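Local coordinates for tube-forming protein in Mycobacterial Envelpe, TiME (Mycolicibacterium smegmatis, PDB 7CU9) that probably forms a tube spanning the mycobacterial outer envelope, a putative secretion channel for protein transport, at residues Ser9-Pro14 / Gln84-Phe89; Ser30-Pro35 / Ala64-Ala69; His122-Thr127 / Lys142-Thr147. One frame throughout, in Å; residues are numbered along the deposited sequence. Where two conformers were deposited one is given.

Contact 1. Residues Ser9-Pro14 / Gln84-Phe89; sequences SYAVMP and QAVGVF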
loop_
_atom_site.group_PDB
_atom_site.type_symbol
_atom_site.label_atom_id
_atom_site.label_comp_id
_atom_site.label_asym_id
_atom_site.label_seq_id
_atom_site.Cartn_x
_atom_site.Cartn_y
_atom_site.Cartn_z
ATOM N N SER B 9 5.231 11.466 23.964
ATOM C CA SER B 9 4.419 12.635 23.525
ATOM C C SER B 9 4.636 12.953 22.038
ATOM O O SER B 9 3.814 13.710 21.484
ATOM C CB SER B 9 4.694 13.855 24.373
ATOM O OG SER B 9 4.174 13.694 25.689
ATOM N N TYR B 10 5.703 12.451 21.404
ATOM C CA TYR B 10 5.966 12.718 19.963
ATOM C C TYR B 10 6.553 11.502 19.231
ATOM O O TYR B 10 6.968 11.689 18.073
ATOM C CB TYR B 10 6.834 13.970 19.805
ATOM C CG TYR B 10 8.117 13.990 20.596
ATOM C CD1 TYR B 10 8.158 14.486 21.888
ATOM C CD2 TYR B 10 9.303 13.541 20.041
ATOM C CE1 TYR B 10 9.336 14.520 22.613
ATOM C CE2 TYR B 10 10.492 13.568 20.752
ATOM C CZ TYR B 10 10.510 14.061 22.044
ATOM O OH TYR B 10 11.678 14.089 22.750
ATOM N N ALA B 11 6.538 10.301 19.824
ATOM C CA ALA B 11 7.005 9.060 19.159
ATOM C C ALA B 11 5.867 8.403 18.361
ATOM O O ALA B 11 6.158 7.535 17.523
ATOM C CB ALA B 11 7.584 8.105 20.173
ATOM N N VAL B 12 4.618 8.788 18.611
ATOM C CA VAL B 12 3.430 8.209 17.916
ATOM C C VAL B 12 3.115 9.092 16.710
ATOM O O VAL B 12 2.781 10.275 16.914
ATOM C CB VAL B 12 2.226 8.078 18.865
ATOM C CG1 VAL B 12 1.004 7.521 18.149
ATOM C CG2 VAL B 12 2.560 7.243 20.086
ATOM N N MET B 13 3.240 8.544 15.500
ATOM C CA MET B 13 3.032 9.299 14.239
ATOM C C MET B 13 1.545 9.608 14.092
ATOM O O MET B 13 0.703 8.722 14.238
ATOM C CB MET B 13 3.523 8.505 13.025
ATOM C CG MET B 13 5.017 8.232 13.028
ATOM S SD MET B 13 6.021 9.744 13.061
ATOM C CE MET B 13 6.451 9.832 14.797
ATOM N N PRO B 14 1.178 10.880 13.819
ATOM C CA PRO B 14 -0.219 11.243 13.601
ATOM C C PRO B 14 -0.717 10.753 12.233
ATOM O O PRO B 14 0.097 10.352 11.419
ATOM C CB PRO B 14 -0.187 12.775 13.691
ATOM C CG PRO B 14 1.183 13.135 13.181
ATOM C CD PRO B 14 2.087 12.029 13.692
ATOM N N GLN B 84 0.033 1.842 16.578
ATOM C CA GLN B 84 1.353 2.119 17.187
ATOM C C GLN B 84 1.223 2.035 18.705
ATOM O O GLN B 84 0.182 2.456 19.239
ATOM C CB GLN B 84 1.811 3.523 16.822
ATOM C CG GLN B 84 2.036 3.730 15.340
ATOM C CD GLN B 84 2.236 5.198 15.076
ATOM O OE1 GLN B 84 3.281 5.768 15.380
ATOM N NE2 GLN B 84 1.202 5.836 14.553
ATOM N N ALA B 85 2.256 1.531 19.373
ATOM C CA ALA B 85 2.351 1.538 20.847
ATOM C C ALA B 85 3.804 1.793 21.222
ATOM O O ALA B 85 4.688 1.156 20.634
ATOM C CB ALA B 85 1.846 0.241 21.426
ATOM N N VAL B 86 4.035 2.714 22.147
ATOM C CA VAL B 86 5.402 3.060 22.618
ATOM C C VAL B 86 5.376 3.061 24.139
ATOM O O VAL B 86 4.570 3.801 24.724
ATOM C CB VAL B 86 5.887 4.412 22.067
ATOM C CG1 VAL B 86 7.292 4.728 22.549
ATOM C CG2 VAL B 86 5.818 4.454 20.548
ATOM N N GLY B 87 6.247 2.262 24.742
ATOM C CA GLY B 87 6.446 2.217 26.197
ATOM C C GLY B 87 7.861 2.607 26.551
ATOM O O GLY B 87 8.804 2.021 25.992
ATOM N N VAL B 88 8.019 3.563 27.463
ATOM C CA VAL B 88 9.346 3.935 28.020
ATOM C C VAL B 88 9.429 3.344 29.420
ATOM O O VAL B 88 8.523 3.611 30.235
ATOM C CB VAL B 88 9.571 5.454 28.041
ATOM C CG1 VAL B 88 10.924 5.802 28.646
ATOM C CG2 VAL B 88 9.417 6.060 26.658
ATOM N N PHE B 89 10.469 2.564 29.676
ATOM C CA PHE B 89 10.704 1.905 30.979
ATOM C C PHE B 89 11.819 2.631 31.728
ATOM O O PHE B 89 12.652 3.292 31.108
ATOM C CB PHE B 89 11.018 0.429 30.758
ATOM C CG PHE B 89 9.852 -0.327 30.175
ATOM C CD1 PHE B 89 9.609 -0.307 28.812
ATOM C CD2 PHE B 89 8.974 -1.021 30.996
ATOM C CE1 PHE B 89 8.528 -0.990 28.278
ATOM C CE2 PHE B 89 7.891 -1.703 30.461
ATOM C CZ PHE B 89 7.672 -1.688 29.102
#
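The carboxamide of Q84 reads both polar backbone groups of M13, and these two hydrogen bonds make up the polar part of the contact. The M13 N-H donates to Q84 OE1 (N to OE1 2.8 Å), while Q84 NE2 donates to M13 O over 2.9 Å. Both bonds are close to straight, at 159° and 160°, and each donor lies in the plane of the carbonyl it meets, on a lone pair. M13 O sits close to the amide plane of Q84, so that the flat side-chain amide satisfies one residue's N-H and C=O much as a neighbouring strand would, and the pairing fixes which end carries the nitrogen. A chi1 of -63° sets Q84 CG anti to the carbonyl carbon, and the extended chain beyond carries the amide to the M13 backbone.

This is a way of tying a loop to the face of a sheet: strand 77-89 belongs to the large antiparallel sheet of the PknH-like extracellular domain, and Q84 and V86 both point to the side where 9-14 lies. Helix 174-185 packs on this side too, L180 and M184 touching Q84, whereas F89 meets helix 92-103. The loop residue gripped by Q84 is followed by P14, the N-cap of helix 15-22.

The apolar part lies beside the amide. A11 CB rests against both methyls of V86, 4.1 Å from CG2, and V12 CG2 approaches the same CG2 at 4.3 Å, a lighter touch. Around the carboxamide the contacts are of mixed character: V12 CG1 comes to 4.0 Å from Q84 NE2, and M13 CB lies 3.6 Å from Q84 OE1. The M13 chain then bends at chi2 and chi3, its end leading away from the strand.

Contact 2. Residues Ser30-Pro35 / Ala64-Ala69; sequences SEFTAP and ASFGGA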
loop_
_atom_site.group_PDB
_atom_site.type_symbol
_atom_site.label_atom_id
_atom_site.label_comp_id
_atom_site.label_asym_id
_atom_site.label_seq_id
_atom_site.Cartn_x
_atom_site.Cartn_y
_atom_site.Cartn_z
ATOM N N SER B 30 -7.547 7.524 16.655
ATOM C CA SER B 30 -7.889 7.527 18.095
ATOM C C SER B 30 -6.609 7.262 18.885
ATOM O O SER B 30 -6.022 6.184 18.702
ATOM C CB SER B 30 -8.947 6.509 18.397
ATOM O OG SER B 30 -9.267 6.520 19.779
ATOM N N GLU B 31 -6.182 8.225 19.699
ATOM C CA GLU B 31 -4.973 8.107 20.550
ATOM C C GLU B 31 -5.365 7.424 21.860
ATOM O O GLU B 31 -6.531 7.561 22.275
ATOM C CB GLU B 31 -4.367 9.485 20.816
ATOM C CG GLU B 31 -3.856 10.174 19.564
ATOM C CD GLU B 31 -3.280 11.560 19.796
ATOM O OE1 GLU B 31 -3.233 11.996 20.967
ATOM O OE2 GLU B 31 -2.876 12.199 18.808
ATOM N N PHE B 32 -4.436 6.697 22.482
ATOM C CA PHE B 32 -4.624 6.086 23.820
ATOM C C PHE B 32 -3.347 6.272 24.647
ATOM O O PHE B 32 -2.249 6.432 24.086
ATOM C CB PHE B 32 -5.069 4.625 23.700
ATOM C CG PHE B 32 -4.217 3.735 22.828
ATOM C CD1 PHE B 32 -4.448 3.639 21.464
ATOM C CD2 PHE B 32 -3.226 2.944 23.384
ATOM C CE1 PHE B 32 -3.675 2.804 20.674
ATOM C CE2 PHE B 32 -2.449 2.113 22.591
ATOM C CZ PHE B 32 -2.683 2.036 21.238
ATOM N N THR B 33 -3.515 6.312 25.967
ATOM C CA THR B 33 -2.448 6.648 26.945
ATOM C C THR B 33 -2.242 5.497 27.932
ATOM O O THR B 33 -1.457 5.664 28.880
ATOM C CB THR B 33 -2.803 7.950 27.668
ATOM O OG1 THR B 33 -4.055 7.707 28.311
ATOM C CG2 THR B 33 -2.897 9.128 26.725
ATOM N N ALA B 34 -2.914 4.365 27.721
ATOM C CA ALA B 34 -2.782 3.167 28.572
ATOM C C ALA B 34 -2.863 1.930 27.690
ATOM O O ALA B 34 -3.629 1.905 26.730
ATOM C CB ALA B 34 -3.857 3.150 29.628
ATOM N N PRO B 35 -2.081 0.878 28.001
ATOM C CA PRO B 35 -2.234 -0.400 27.318
ATOM C C PRO B 35 -3.671 -0.910 27.487
ATOM O O PRO B 35 -4.289 -0.640 28.509
ATOM C CB PRO B 35 -1.243 -1.334 28.022
ATOM C CG PRO B 35 -0.251 -0.412 28.696
ATOM C CD PRO B 35 -1.033 0.843 29.031
ATOM N N ALA B 64 7.416 3.727 32.744
ATOM C CA ALA B 64 7.467 5.174 33.066
ATOM C C ALA B 64 6.394 5.928 32.280
ATOM O O ALA B 64 5.713 6.782 32.861
ATOM C CB ALA B 64 8.844 5.712 32.795
ATOM N N SER B 65 6.234 5.623 30.996
ATOM C CA SER B 65 5.259 6.325 30.132
ATOM C C SER B 65 4.829 5.407 28.996
ATOM O O SER B 65 5.542 4.437 28.683
ATOM C CB SER B 65 5.814 7.618 29.615
ATOM O OG SER B 65 6.943 7.384 28.797
ATOM N N PHE B 66 3.675 5.717 28.432
ATOM C CA PHE B 66 3.050 4.880 27.387
ATOM C C PHE B 66 2.105 5.731 26.558
ATOM O O PHE B 66 1.361 6.543 27.107
ATOM C CB PHE B 66 2.317 3.698 28.014
ATOM C CG PHE B 66 1.700 2.785 26.990
ATOM C CD1 PHE B 66 2.427 1.741 26.442
ATOM C CD2 PHE B 66 0.420 3.023 26.523
ATOM C CE1 PHE B 66 1.863 0.930 25.471
ATOM C CE2 PHE B 66 -0.143 2.209 25.555
ATOM C CZ PHE B 66 0.579 1.161 25.035
ATOM N N GLY B 67 2.152 5.528 25.252
ATOM C CA GLY B 67 1.219 6.162 24.317
ATOM C C GLY B 67 1.059 5.319 23.078
ATOM O O GLY B 67 1.988 4.567 22.729
ATOM N N GLY B 68 -0.071 5.472 22.410
ATOM C CA GLY B 68 -0.305 4.780 21.140
ATOM C C GLY B 68 -1.385 5.463 20.347
ATOM O O GLY B 68 -1.963 6.464 20.825
ATOM N N ALA B 69 -1.654 4.943 19.163
ATOM C CA ALA B 69 -2.789 5.396 18.341
ATOM C C ALA B 69 -3.208 4.265 17.416
ATOM O O ALA B 69 -2.372 3.409 17.068
ATOM C CB ALA B 69 -2.421 6.636 17.576
#
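F32 lays its ring over the backbone of G68, on the strand beside its own. Here the contact is tight: G68 CA stands 3.8 Å from the centroid of the F32 ring, 18° off the normal, and F32 CE1 comes within 3.3 Å of A69 N. The torsion that sets CG of F32 between its backbone N and carbonyl carbon (chi1 52°) starts the ring on this path. The same two residues, F32 and G68, form an antiparallel hydrogen-bonded pair, F32 N to G68 O at 3.0 Å and G68 N to F32 O at 2.9 Å, which adds strand 28-32 to strand 63-72 as an outermost strand of the sheet within this chain.

Further along, the chain leaves the strand and P35 folds over F66, its CG 3.9 Å above the ring centre in a CH-pi contact. The two phenylalanines meet rim to rim, F32 CE2 to F66 CE2 3.8 Å, and each has an edge-to-face partner beyond, F36 for F32 and F58 for F66.

On the face of E31 and A69 the packing is lighter: the two pair without hydrogen bonds between them, and E31 CG passes A69 CB at 4.3 Å. In the loop beyond, the exposed T33 and A34 turn their CB atoms away from 64-69. The chemistry implies an edge strand held, within these segments, by two backbone bonds and two CH-pi contacts, F32 on G68 and P35 on F66, with the exposed carboxylate of E31 leading away.

Contact 3. Residues His122-Thr127 / Lys142-Thr147; sequences HTEVWT and KQEAGT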
loop_
_atom_site.group_PDB
_atom_site.type_symbol
_atom_site.label_atom_id
_atom_site.label_comp_id
_atom_site.label_asym_id
_atom_site.label_seq_id
_atom_site.Cartn_x
_atom_site.Cartn_y
_atom_site.Cartn_z
ATOM N N HIS B 122 -18.167 -9.287 17.837
ATOM C CA HIS B 122 -17.775 -9.924 16.553
ATOM C C HIS B 122 -16.715 -10.997 16.827
ATOM O O HIS B 122 -16.010 -10.893 17.851
ATOM C CB HIS B 122 -17.286 -8.876 15.546
ATOM C CG HIS B 122 -18.358 -7.959 15.062
ATOM N ND1 HIS B 122 -19.057 -7.123 15.914
ATOM C CD2 HIS B 122 -18.852 -7.738 13.823
ATOM C CE1 HIS B 122 -19.938 -6.429 15.219
ATOM N NE2 HIS B 122 -19.829 -6.787 13.933
ATOM N N THR B 123 -16.638 -12.004 15.955
ATOM C CA THR B 123 -15.570 -13.037 15.942
ATOM C C THR B 123 -14.805 -12.916 14.625
ATOM O O THR B 123 -15.457 -12.761 13.579
ATOM C CB THR B 123 -16.137 -14.449 16.125
ATOM O OG1 THR B 123 -16.897 -14.459 17.332
ATOM C CG2 THR B 123 -15.059 -15.510 16.192
ATOM N N GLU B 124 -13.473 -12.962 14.688
ATOM C CA GLU B 124 -12.586 -13.000 13.499
ATOM C C GLU B 124 -11.692 -14.231 13.615
ATOM O O GLU B 124 -11.359 -14.613 14.747
ATOM C CB GLU B 124 -11.738 -11.734 13.408
ATOM C CG GLU B 124 -12.551 -10.468 13.209
ATOM C CD GLU B 124 -11.734 -9.190 13.240
ATOM O OE1 GLU B 124 -10.585 -9.227 13.734
ATOM O OE2 GLU B 124 -12.255 -8.153 12.783
ATOM N N VAL B 125 -11.341 -14.841 12.486
ATOM C CA VAL B 125 -10.409 -16.001 12.446
ATOM C C VAL B 125 -9.130 -15.530 11.758
ATOM O O VAL B 125 -9.227 -14.974 10.648
ATOM C CB VAL B 125 -11.040 -17.212 11.738
ATOM C CG1 VAL B 125 -10.056 -18.365 11.611
ATOM C CG2 VAL B 125 -12.309 -17.653 12.449
ATOM N N TRP B 126 -7.993 -15.696 12.433
ATOM C CA TRP B 126 -6.673 -15.216 11.956
ATOM C C TRP B 126 -5.687 -16.377 11.907
ATOM O O TRP B 126 -5.687 -17.201 12.841
ATOM C CB TRP B 126 -6.150 -14.088 12.848
ATOM C CG TRP B 126 -6.941 -12.824 12.741
ATOM C CD1 TRP B 126 -8.022 -12.470 13.492
ATOM C CD2 TRP B 126 -6.719 -11.741 11.820
ATOM N NE1 TRP B 126 -8.478 -11.238 13.112
ATOM C CE2 TRP B 126 -7.701 -10.766 12.088
ATOM C CE3 TRP B 126 -5.783 -11.491 10.810
ATOM C CZ2 TRP B 126 -7.771 -9.566 11.381
ATOM C CZ3 TRP B 126 -5.857 -10.310 10.107
ATOM C CH2 TRP B 126 -6.837 -9.360 10.391
ATOM N N THR B 127 -4.867 -16.399 10.859
ATOM C CA THR B 127 -3.746 -17.350 10.665
ATOM C C THR B 127 -2.434 -16.606 10.908
ATOM O O THR B 127 -2.182 -15.590 10.219
ATOM C CB THR B 127 -3.783 -17.970 9.268
ATOM O OG1 THR B 127 -5.037 -18.647 9.170
ATOM C CG2 THR B 127 -2.632 -18.918 9.025
ATOM N N LYS B 142 -0.395 -11.737 10.632
ATOM C CA LYS B 142 -1.673 -12.473 10.771
ATOM C C LYS B 142 -2.510 -12.191 9.526
ATOM O O LYS B 142 -2.501 -11.057 9.026
ATOM C CB LYS B 142 -2.371 -12.160 12.098
ATOM C CG LYS B 142 -2.781 -10.716 12.322
ATOM C CD LYS B 142 -3.673 -10.534 13.543
ATOM C CE LYS B 142 -4.301 -9.157 13.593
ATOM N NZ LYS B 142 -5.347 -9.067 14.636
ATOM N N GLN B 143 -3.159 -13.230 9.017
ATOM C CA GLN B 143 -4.011 -13.153 7.809
ATOM C C GLN B 143 -5.434 -13.528 8.209
ATOM O O GLN B 143 -5.605 -14.560 8.888
ATOM C CB GLN B 143 -3.501 -14.091 6.723
ATOM C CG GLN B 143 -4.366 -14.054 5.473
ATOM C CD GLN B 143 -3.653 -14.558 4.245
ATOM O OE1 GLN B 143 -2.532 -15.058 4.306
ATOM N NE2 GLN B 143 -4.307 -14.417 3.105
ATOM N N GLU B 144 -6.414 -12.721 7.809
ATOM C CA GLU B 144 -7.832 -12.995 8.143
ATOM C C GLU B 144 -8.327 -14.102 7.209
ATOM O O GLU B 144 -8.148 -13.975 5.981
ATOM C CB GLU B 144 -8.676 -11.726 8.060
ATOM C CG GLU B 144 -10.082 -11.934 8.589
ATOM C CD GLU B 144 -10.887 -10.667 8.800
ATOM O OE1 GLU B 144 -10.513 -9.625 8.235
ATOM O OE2 GLU B 144 -11.887 -10.730 9.541
ATOM N N ALA B 145 -8.889 -15.165 7.786
ATOM C CA ALA B 145 -9.330 -16.377 7.060
ATOM C C ALA B 145 -10.278 -15.981 5.924
ATOM O O ALA B 145 -11.187 -15.157 6.165
ATOM C CB ALA B 145 -9.984 -17.341 8.019
ATOM N N GLY B 146 -10.042 -16.529 4.728
ATOM C CA GLY B 146 -10.891 -16.337 3.536
ATOM C C GLY B 146 -10.718 -14.971 2.894
ATOM O O GLY B 146 -11.558 -14.612 2.042
ATOM N N THR B 147 -9.677 -14.218 3.266
ATOM C CA THR B 147 -9.400 -12.860 2.725
ATOM C C THR B 147 -7.921 -12.745 2.354
ATOM O O THR B 147 -7.134 -13.618 2.761
ATOM C CB THR B 147 -9.755 -11.750 3.723
ATOM O OG1 THR B 147 -8.662 -11.621 4.635
ATOM C CG2 THR B 147 -11.040 -12.001 4.482
HETATM O O HOH W 1 -8.473 -7.862 14.662
HETATM O O HOH W 2 -10.608 -7.283 10.075
HETATM O O HOH W 3 -12.657 -13.441 10.232
HETATM O O HOH W 4 -6.519 -17.083 7.978
#
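Q143 O is gripped twice: T127 N donates to it over 2.8 Å, and so does water 4. Q143 N returns a bond to T127 O, making the hydrogen-bonded pair of a beta hairpin built from strands 123-129 and 137-144. At the end of the pairing, A145 N donates almost straight (176°) to V125 O.

W126 and E144, a non-hydrogen-bonded pair, put their side chains on one face of the hairpin, T127 and Q143 on the other, and the indole is sandwiched. On one side K142, whose chi1 of 62° puts CG between the backbone N and carbonyl carbon, against W126 CE3, runs on extended across the indole, its CE over the six-membered ring and NZ 4.0 Å from the centroid of the five-membered ring, a cation-pi contact; the same NZ is hydrogen-bonded to A50 O. Over the opposite face comes E144 CB, 3.8 Å from the six-membered centroid. In the ring plane, W126 NE1 donates to E124 OE1 at 3.0 Å, which fixes the rotation of the indole, although the oxygen is met from above its carboxylate plane.

E124 OE2 and E144 OE2 stand only 4.2 Å apart, a closeness that might raise the affinity of either for a proton; water 2 donates to both carboxylates, which may soften the repulsion. Past the strand, E144 to T147 form a type II turn, with G146 at positive phi (75°). Q143 NE2 donates to T147 O, and E144 O takes two donors from the same face of its plane: T147 N at 3.1 Å and T147 OG1 at 2.8 Å.

How the contacts relate
From the N terminus, the chain first lays down 9-14, then 30-35; the return of 64-69 closes contact 2 over 28 residues, and 84-89 closes contact 1 over 69, so contact 2 is nested inside contact 1. The two are joined directly, since strands 63-72 and 77-89 are neighbours in the sheet and V86 N probably bonds to G67 O. Contact 1 ties the N-terminal loop to a face of this sheet, contact 2 adds an outer strand. Contact 3 follows in series, closing a hairpin in the same sheet, with 14 residues between its two segments, its centre about 27 Å from that of contact 1, across the chain's centre.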